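Side-chain contacts in methyl-accepting chemotaxis protein (Vibrio parahaemolyticus, PDB 4EXO), which is a chemotaxis receptor whose periplasmic Cache domain binds pyruvate and probably passes ligand sensing on to the cell's signalling machinery: residues A13-L18 and P123-A128; A20-G25 and G58-Y63. One frame throughout, in Å; residues are numbered along the deposited sequence. Where two conformers were deposited one is given.

Contact 1 of 2, residues A13-L18 and P123-A128. With PYR (pyruvic acid), chain B.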
loop_
_atom_site.group_PDB
_atom_site.type_symbol
_atom_site.label_atom_id
_atom_site.label_comp_id
_atom_site.label_asym_id
_atom_site.label_seq_id
_atom_site.Cartn_x
_atom_site.Cartn_y
_atom_site.Cartn_z
ATOM N N ALA A 13 15.673 -1.629 -5.740
ATOM C CA ALA A 13 14.455 -0.861 -5.969
ATOM C C ALA A 13 13.239 -1.655 -5.426
ATOM O O ALA A 13 12.364 -1.085 -4.797
ATOM C CB ALA A 13 14.288 -0.531 -7.420
ATOM N N ARG A 14 13.237 -2.976 -5.637
ATOM C CA ARG A 14 12.136 -3.813 -5.153
ATOM C C ARG A 14 12.110 -3.903 -3.624
ATOM O O ARG A 14 11.041 -3.974 -3.039
ATOM C CB ARG A 14 12.205 -5.240 -5.741
ATOM C CG ARG A 14 11.934 -5.350 -7.246
ATOM C CD ARG A 14 10.835 -4.401 -7.677
ATOM N NE ARG A 14 10.143 -4.813 -8.899
ATOM C CZ ARG A 14 8.822 -5.003 -9.007
ATOM N NH1 ARG A 14 8.012 -4.846 -7.963
ATOM N NH2 ARG A 14 8.304 -5.366 -10.181
ATOM N N LYS A 15 13.276 -3.910 -2.995
ATOM C CA LYS A 15 13.344 -3.944 -1.532
ATOM C C LYS A 15 12.763 -2.664 -0.933
ATOM O O LYS A 15 12.060 -2.695 0.089
ATOM C CB LYS A 15 14.779 -4.200 -1.052
ATOM C CG LYS A 15 15.285 -5.573 -1.482
ATOM C CD LYS A 15 16.764 -5.739 -1.259
ATOM C CE LYS A 15 17.099 -5.863 0.213
ATOM N NZ LYS A 15 18.296 -6.720 0.399
ATOM N N LYS A 16 13.038 -1.535 -1.584
ATOM C CA LYS A 16 12.446 -0.259 -1.159
ATOM C C LYS A 16 10.910 -0.294 -1.281
ATOM O O LYS A 16 10.180 0.161 -0.385
ATOM C CB LYS A 16 13.032 0.883 -1.995
ATOM C CG LYS A 16 12.751 2.270 -1.434
ATOM C CD LYS A 16 13.707 3.316 -2.109
ATOM C CE LYS A 16 13.603 4.705 -1.464
ATOM N NZ LYS A 16 12.246 5.338 -1.673
ATOM N N GLU A 17 10.422 -0.846 -2.390
ATOM C CA GLU A 17 8.974 -0.997 -2.622
ATOM C C GLU A 17 8.354 -1.881 -1.517
ATOM O O GLU A 17 7.299 -1.566 -0.965
ATOM C CB GLU A 17 8.725 -1.651 -3.995
ATOM C CG GLU A 17 9.002 -0.740 -5.204
ATOM C CD GLU A 17 9.215 -1.487 -6.532
ATOM O OE1 GLU A 17 8.640 -2.571 -6.727
ATOM O OE2 GLU A 17 9.975 -0.976 -7.407
ATOM N N LEU A 18 9.005 -3.001 -1.223
ATOM C CA LEU A 18 8.491 -3.924 -0.217
ATOM C C LEU A 18 8.330 -3.233 1.137
ATOM O O LEU A 18 7.356 -3.449 1.841
ATOM C CB LEU A 18 9.400 -5.155 -0.111
ATOM C CG LEU A 18 9.225 -6.188 -1.251
ATOM C CD1 LEU A 18 10.360 -7.163 -1.185
ATOM C CD2 LEU A 18 7.861 -6.915 -1.076
ATOM N N PRO A 123 10.376 -18.214 -8.134
ATOM C CA PRO A 123 11.254 -17.539 -7.165
ATOM C C PRO A 123 10.698 -16.198 -6.704
ATOM O O PRO A 123 10.189 -15.401 -7.524
ATOM C CB PRO A 123 12.587 -17.376 -7.908
ATOM C CG PRO A 123 12.282 -17.578 -9.350
ATOM C CD PRO A 123 11.052 -18.470 -9.426
ATOM N N LYS A 124 10.838 -15.944 -5.403
ATOM C CA LYS A 124 10.243 -14.773 -4.760
ATOM C C LYS A 124 11.266 -14.131 -3.825
ATOM O O LYS A 124 12.194 -14.800 -3.333
ATOM C CB LYS A 124 9.044 -15.287 -3.921
ATOM C CG LYS A 124 8.155 -14.262 -3.255
ATOM C CD LYS A 124 6.918 -14.979 -2.664
ATOM C CE LYS A 124 5.882 -13.976 -2.096
ATOM N NZ LYS A 124 4.592 -14.674 -1.692
ATOM N N LEU A 125 11.084 -12.835 -3.570
ATOM C CA LEU A 125 11.799 -12.177 -2.483
ATOM C C LEU A 125 10.758 -11.717 -1.470
ATOM O O LEU A 125 9.950 -10.867 -1.770
ATOM C CB LEU A 125 12.630 -11.000 -2.989
ATOM C CG LEU A 125 13.262 -10.096 -1.893
ATOM C CD1 LEU A 125 14.208 -10.930 -1.004
ATOM C CD2 LEU A 125 14.013 -8.949 -2.561
ATOM N N GLY A 126 10.769 -12.315 -0.286
ATOM C CA GLY A 126 9.792 -11.980 0.755
ATOM C C GLY A 126 10.331 -10.952 1.713
ATOM O O GLY A 126 11.546 -10.789 1.838
ATOM N N TYR A 127 9.427 -10.235 2.361
ATOM C CA TYR A 127 9.783 -9.213 3.335
ATOM C C TYR A 127 8.738 -9.313 4.461
ATOM O O TYR A 127 7.542 -9.328 4.206
ATOM C CB TYR A 127 9.831 -7.793 2.722
ATOM C CG TYR A 127 10.113 -6.780 3.826
ATOM C CD1 TYR A 127 11.350 -6.760 4.463
ATOM C CD2 TYR A 127 9.101 -5.939 4.297
ATOM C CE1 TYR A 127 11.599 -5.873 5.525
ATOM C CE2 TYR A 127 9.340 -5.035 5.347
ATOM C CZ TYR A 127 10.596 -5.029 5.954
ATOM O OH TYR A 127 10.864 -4.160 6.973
ATOM N N ALA A 128 9.203 -9.460 5.701
ATOM C CA ALA A 128 8.330 -9.614 6.864
ATOM C C ALA A 128 8.721 -8.693 8.061
ATOM O O ALA A 128 9.937 -8.379 8.291
ATOM C CB ALA A 128 8.277 -11.115 7.291
HETATM C C PYR B . 3.803 -16.823 0.955
HETATM O O PYR B . 4.826 -16.372 0.259
HETATM O OXT PYR B . 2.590 -16.705 0.451
HETATM C CA PYR B . 3.990 -17.434 2.216
HETATM O O3 PYR B . 2.938 -17.843 2.822
HETATM C CB PYR B . 5.348 -17.662 2.870
#
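Leu18 reaches from the long N-terminal helix to the strand backbone between Leu125 and Tyr127. Its CB lies 3.9 Å from the CB of Tyr127, and from there the two side chains run past each other in opposite directions. CG stands anti to the carbonyl carbon (chi1 -77°) and carries the CD1 branch onto the strand. There CD1 rests 3.8 Å from the carbonyl O of Leu125. The same CD1 has Leu125 CG at 4.2 Å. Phe108 and Ile142, from the neighbouring strands, also pack on this leucine, so its socket is built from three strands.

This is the helix-on-sheet layer of the Cache domain, a PAS-like fold: the axes of 13-18 and 123-128 approach to 9.3 Å and make an angle of 37°. One turn earlier on the helix, Lys15 touches with its aliphatic part, its CG lying 3.8 Å from Leu125 CD2 as the two chains cross at about a right angle, while its charge forms a cation-pi contact with Phe108. Tyr127 OH is hydrogen-bonded to Glu129 and Lys19, which fixes the far end of the ring. From the other face of the strand, Lys124 extends fully to pyruvate, where NZ donates a 2.6 Å hydrogen bond to carboxylate O; Tyr143 OH is a second partner of this ammonium group.

Contact 2 of 2, residues A20-G25 and G58-Y63. With PYR (pyruvic acid), chain B.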
loop_
_atom_site.group_PDB
_atom_site.type_symbol
_atom_site.label_atom_id
_atom_site.label_comp_id
_atom_site.label_asym_id
_atom_site.label_seq_id
_atom_site.Cartn_x
_atom_site.Cartn_y
_atom_site.Cartn_z
ATOM N N ALA A 20 7.726 -0.083 1.692
ATOM C CA ALA A 20 6.547 0.790 1.524
ATOM C C ALA A 20 5.242 0.009 1.605
ATOM O O ALA A 20 4.305 0.399 2.312
ATOM C CB ALA A 20 6.612 1.556 0.168
ATOM N N TYR A 21 5.156 -1.085 0.859
ATOM C CA TYR A 21 3.932 -1.901 0.891
ATOM C C TYR A 21 3.683 -2.424 2.288
ATOM O O TYR A 21 2.537 -2.437 2.742
ATOM C CB TYR A 21 4.070 -3.105 -0.060
ATOM C CG TYR A 21 4.290 -2.714 -1.537
ATOM C CD1 TYR A 21 3.665 -1.594 -2.072
ATOM C CD2 TYR A 21 5.093 -3.493 -2.371
ATOM C CE1 TYR A 21 3.824 -1.239 -3.406
ATOM C CE2 TYR A 21 5.265 -3.154 -3.714
ATOM C CZ TYR A 21 4.628 -2.035 -4.217
ATOM O OH TYR A 21 4.810 -1.672 -5.531
HETATM N N MSE A 22 4.756 -2.879 2.968
HETATM C CA MSE A 22 4.593 -3.363 4.335
HETATM C C MSE A 22 4.051 -2.235 5.234
HETATM O O MSE A 22 3.150 -2.467 6.045
HETATM C CB MSE A 22 5.918 -3.909 4.923
HETATM C CG MSE A 22 5.794 -4.418 6.383
HETATM SE SE MSE A 22 4.454 -5.854 6.650
HETATM C CE MSE A 22 5.084 -7.037 5.266
HETATM N N MSE A 23 4.620 -1.039 5.114
HETATM C CA MSE A 23 4.127 0.113 5.870
HETATM C C MSE A 23 2.642 0.342 5.658
HETATM O O MSE A 23 1.909 0.601 6.604
HETATM C CB MSE A 23 4.887 1.405 5.538
HETATM C CG MSE A 23 4.497 2.497 6.491
HETATM SE SE MSE A 23 5.525 4.127 6.136
HETATM C CE MSE A 23 7.257 3.687 6.891
HETATM N N MSE A 24 2.180 0.207 4.420
HETATM C CA MSE A 24 0.754 0.388 4.147
HETATM C C MSE A 24 -0.125 -0.611 4.873
HETATM O O MSE A 24 -1.179 -0.246 5.395
HETATM C CB MSE A 24 0.488 0.349 2.642
HETATM C CG MSE A 24 1.229 1.446 1.920
HETATM SE SE MSE A 24 0.639 1.620 0.085
HETATM C CE MSE A 24 -1.168 2.249 0.346
ATOM N N GLY A 25 0.302 -1.872 4.894
ATOM C CA GLY A 25 -0.458 -2.908 5.571
ATOM C C GLY A 25 -0.487 -2.685 7.093
ATOM O O GLY A 25 -1.543 -2.718 7.706
ATOM N N GLY A 58 0.700 -9.578 -5.569
ATOM C CA GLY A 58 1.210 -8.762 -4.462
ATOM C C GLY A 58 0.229 -8.777 -3.310
ATOM O O GLY A 58 -0.742 -8.020 -3.325
ATOM N N TYR A 59 0.484 -9.619 -2.293
ATOM C CA TYR A 59 -0.494 -9.894 -1.233
ATOM C C TYR A 59 0.204 -10.172 0.098
ATOM O O TYR A 59 1.438 -10.359 0.132
ATOM C CB TYR A 59 -1.336 -11.154 -1.613
ATOM C CG TYR A 59 -0.478 -12.421 -1.708
ATOM C CD1 TYR A 59 -0.253 -13.218 -0.583
ATOM C CD2 TYR A 59 0.144 -12.782 -2.920
ATOM C CE1 TYR A 59 0.547 -14.392 -0.648
ATOM C CE2 TYR A 59 0.952 -13.955 -3.029
ATOM C CZ TYR A 59 1.138 -14.753 -1.868
ATOM O OH TYR A 59 1.921 -15.882 -1.947
ATOM N N PHE A 60 -0.588 -10.206 1.180
ATOM C CA PHE A 60 -0.071 -10.494 2.523
ATOM C C PHE A 60 -0.340 -11.913 3.022
ATOM O O PHE A 60 -1.373 -12.541 2.670
ATOM C CB PHE A 60 -0.694 -9.544 3.546
ATOM C CG PHE A 60 -0.232 -8.137 3.417
ATOM C CD1 PHE A 60 1.008 -7.748 3.927
ATOM C CD2 PHE A 60 -1.045 -7.191 2.799
ATOM C CE1 PHE A 60 1.452 -6.430 3.827
ATOM C CE2 PHE A 60 -0.621 -5.838 2.682
ATOM C CZ PHE A 60 0.640 -5.453 3.185
ATOM N N PHE A 61 0.577 -12.378 3.876
ATOM C CA PHE A 61 0.411 -13.591 4.653
ATOM C C PHE A 61 0.896 -13.272 6.082
ATOM O O PHE A 61 1.643 -12.302 6.290
ATOM C CB PHE A 61 1.239 -14.757 4.034
ATOM C CG PHE A 61 2.691 -14.409 3.830
ATOM C CD1 PHE A 61 3.589 -14.448 4.922
ATOM C CD2 PHE A 61 3.185 -14.039 2.577
ATOM C CE1 PHE A 61 4.942 -14.118 4.735
ATOM C CE2 PHE A 61 4.538 -13.687 2.390
ATOM C CZ PHE A 61 5.421 -13.740 3.476
ATOM N N ALA A 62 0.501 -14.085 7.056
ATOM C CA ALA A 62 1.133 -13.970 8.385
ATOM C C ALA A 62 1.230 -15.309 9.067
ATOM O O ALA A 62 0.371 -16.186 8.835
ATOM C CB ALA A 62 0.387 -12.936 9.278
ATOM N N TYR A 63 2.287 -15.484 9.873
ATOM C CA TYR A 63 2.499 -16.716 10.656
ATOM C C TYR A 63 2.807 -16.311 12.086
ATOM O O TYR A 63 3.377 -15.242 12.290
ATOM C CB TYR A 63 3.700 -17.522 10.103
ATOM C CG TYR A 63 3.429 -18.071 8.707
ATOM C CD1 TYR A 63 2.954 -19.385 8.522
ATOM C CD2 TYR A 63 3.617 -17.262 7.585
ATOM C CE1 TYR A 63 2.682 -19.871 7.236
ATOM C CE2 TYR A 63 3.375 -17.763 6.270
ATOM C CZ TYR A 63 2.876 -19.056 6.131
ATOM O OH TYR A 63 2.616 -19.540 4.870
HETATM C C PYR B . 3.803 -16.823 0.955
HETATM O O PYR B . 4.826 -16.372 0.259
HETATM O OXT PYR B . 2.590 -16.705 0.451
HETATM C CA PYR B . 3.990 -17.434 2.216
HETATM O O3 PYR B . 2.938 -17.843 2.822
HETATM C CB PYR B . 5.348 -17.662 2.870
#
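Met22 sets out with CG anti to its backbone N (chi1 179°), then folds back at both following torsions, which swings the selenium and methyl toward Phe60. Phe60 answers with CG beside its own backbone N (chi1 -70°), sending the ring out to the helix. The methyl CE of Met22 meets the ring edge at 4.0 Å from CE1, close to the ring plane. Selenium lies 5.5 Å from the ring centroid and 76° off the normal, evidence for an edge-on Met-aromatic contact of this selenomethionine.

The ring tip enters the helix surface: Phe60 CZ is 3.6 Å from Tyr21 O, which lies near the ring plane and also accepts the helical bond from Gly25 N. Gly25, lacking a side chain, lets CZ come within 3.7 Å of its CA. Leu138 and Thr140 of the sheet touch both Phe60 and Met22. Tyr21 also packs on Ala20 of the second subunit.

Tyr59, Phe61 and Tyr63 turn to the ligand instead. Pyruvate CA sits 3.5 Å above one face of the Phe61 ring, offset toward its rim. Tyr59 OH donates to carboxylate OXT at 2.6 Å and Tyr63 OH to the keto O3 at 2.7 Å, each oxygen lying near the plane of its tyrosine ring. Hydroxyls gripping carboxylate and keto group around an aromatic floor form part of the pyruvate pocket of this single Cache domain, to which His72 and Lys124 add further hydrogen bonds.

Overall arrangement
From the N terminus, helix 2-28 first supplies 13-18 and then, after a single residue, 20-25, so both contacts share one helix and rest it on the same antiparallel sheet. Contact 2 closes the shorter loop, through helices 30-34 and 42-51 to 58-63. Contact 1 closes only at 123-128 on strand 120-131, and its loop encloses that of contact 2; the two do not cross. Their centres lie about 10 Å apart. Tyr127 O approaches Met22 CE at 3.5 Å on the helix side of the sheet, while pyruvate joins residues of both 58-63 and 123-128 on the other.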